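Local structure of putative cathepsin d (Ixodes ricinus, 5N7Q) at residues I22-P27 with S89-R94. The protein probably cleaves proteins as an aspartic endopeptidase of the pepsin-like A1 family, and binds the inhibitor pepstatin A. Sequence-based numbering, arbitrary orientation.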
# COMPACT_ATOMS: atom_id res chain seq x y z
N ILE A 22 1.43 -15.21 5.20
CA ILE A 22 2.02 -15.18 6.54
C ILE A 22 1.45 -16.37 7.28
O ILE A 22 0.48 -16.95 6.84
CB ILE A 22 1.76 -13.87 7.34
CG1 ILE A 22 0.28 -13.66 7.70
CG2 ILE A 22 2.32 -12.66 6.58
CD1 ILE A 22 0.00 -12.52 8.67
N SER A 23 2.07 -16.69 8.40
CA SER A 23 1.42 -17.60 9.34
C SER A 23 1.41 -17.03 10.72
O SER A 23 2.25 -16.18 11.07
CB SER A 23 2.05 -19.00 9.34
OG SER A 23 3.29 -19.06 10.00
N ILE A 24 0.44 -17.51 11.51
CA ILE A 24 0.28 -17.14 12.90
C ILE A 24 0.18 -18.43 13.71
O ILE A 24 -0.52 -19.35 13.32
CB ILE A 24 -0.99 -16.31 13.13
CG1 ILE A 24 -1.08 -15.08 12.19
CG2 ILE A 24 -1.13 -15.91 14.60
CD1 ILE A 24 -0.12 -13.93 12.45
N GLY A 25 0.85 -18.47 14.86
CA GLY A 25 0.55 -19.49 15.88
C GLY A 25 1.38 -20.73 15.72
O GLY A 25 2.19 -20.87 14.80
N THR A 26 1.17 -21.64 16.67
CA THR A 26 1.96 -22.87 16.79
C THR A 26 0.98 -24.03 17.02
O THR A 26 0.34 -24.06 18.05
CB THR A 26 2.94 -22.78 17.98
OG1 THR A 26 3.70 -21.56 17.86
CG2 THR A 26 3.87 -23.95 17.99
N PRO A 27 0.82 -24.95 16.07
CA PRO A 27 1.49 -24.94 14.77
C PRO A 27 0.98 -23.81 13.87
O PRO A 27 -0.03 -23.19 14.19
CB PRO A 27 1.11 -26.31 14.18
CG PRO A 27 -0.16 -26.67 14.85
CD PRO A 27 -0.08 -26.11 16.23
N SER A 89 -5.29 -10.00 20.24
CA SER A 89 -4.61 -11.20 20.78
C SER A 89 -3.14 -11.08 20.44
O SER A 89 -2.72 -10.13 19.78
CB SER A 89 -5.22 -12.48 20.19
OG SER A 89 -6.58 -12.62 20.62
N LYS A 90 -2.33 -12.01 20.92
CA LYS A 90 -0.89 -12.01 20.65
C LYS A 90 -0.43 -13.41 20.32
O LYS A 90 -0.87 -14.38 20.96
CB LYS A 90 -0.18 -11.46 21.90
CG LYS A 90 1.33 -11.26 21.85
CD LYS A 90 1.81 -10.24 22.92
CE LYS A 90 1.42 -10.64 24.34
NZ LYS A 90 2.07 -9.79 25.39
N ASP A 91 0.44 -13.55 19.33
CA ASP A 91 0.94 -14.88 18.95
C ASP A 91 2.20 -14.69 18.12
O ASP A 91 2.59 -13.55 17.80
CB ASP A 91 -0.14 -15.68 18.19
CG ASP A 91 -0.06 -17.17 18.43
OD1 ASP A 91 1.07 -17.66 18.69
OD2 ASP A 91 -1.08 -17.86 18.32
N VAL A 92 2.84 -15.80 17.80
CA VAL A 92 3.95 -15.83 16.86
C VAL A 92 3.45 -15.49 15.45
O VAL A 92 2.43 -16.02 15.04
CB VAL A 92 4.59 -17.24 16.84
CG1 VAL A 92 5.64 -17.36 15.73
CG2 VAL A 92 5.21 -17.57 18.19
N CYS A 93 4.18 -14.64 14.72
CA CYS A 93 3.88 -14.27 13.33
C CYS A 93 5.10 -14.60 12.48
O CYS A 93 6.22 -14.23 12.85
CB CYS A 93 3.58 -12.77 13.22
SG CYS A 93 3.28 -12.17 11.53
N ARG A 94 4.90 -15.34 11.40
CA ARG A 94 5.99 -15.73 10.51
C ARG A 94 5.85 -15.12 9.14
O ARG A 94 4.79 -15.19 8.51
CB ARG A 94 6.05 -17.26 10.36
CG ARG A 94 6.25 -17.97 11.67
CD ARG A 94 6.35 -19.46 11.48
NE ARG A 94 6.21 -20.16 12.74
CZ ARG A 94 5.06 -20.30 13.40
NH1 ARG A 94 3.90 -19.80 12.93
NH2 ARG A 94 5.05 -20.99 14.54
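Arg94 starts with CG anti to its own carbonyl carbon (chi1 -59°), and its extended chain from CG to NE runs past Ser23 OG. The turn at chi4 (73°) then sets CZ at Gly25 O. Ser23 turns OG between its backbone N and carbonyl carbon (chi1 75°), against the Arg94 chain. There Arg94 NH1 donates to Ser23 OG at 3.1 Å, with OG somewhat out of the guanidinium plane. The end of the group grips one atom with two nitrogens. Arg94 NH1 donates to Gly25 O at 2.8 Å, in the carbonyl plane. Arg94 NH2 donates to Gly25 O at 2.9 Å, from above that plane.

The backbones pair as antiparallel strands. Ser23 and Arg94 form a hydrogen-bonded pair, with Arg94 N to Ser23 O at 2.8 Å. Ile24 and Cys93 form the next, non-hydrogen-bonded pair, and Ile24 CD1 packs on Cys93 SG at 3.9 Å. Ile24 also rests on Phe31 of the neighbouring strand 29-36 and on Leu44 of strand 42-45. Beyond the strand end, Gly25 N donates to Val92 O at 2.9 Å.

Asp91 points toward the turn, and its OD2 lies 3.4 Å from Gly25 CA. The carboxylate thus lies against Gly25 CA, and the positive phi of Gly25 suits glycine. The carboxylate is held by Thr67, Ser65, Tyr60 and the backbone N of Val92. Thr67 also bonds Thr26 OG1, which ties the turn before the cis peptide to Pro27 into the same network.

The contact joins strands 17-24 and 82-95 in the N-terminal half of the pepsin-like fold. Two N-H groups on Gly25 O probably polarise that carbonyl, and the bonds to Ser23 and Gly25 limit rotation of the guanidinium.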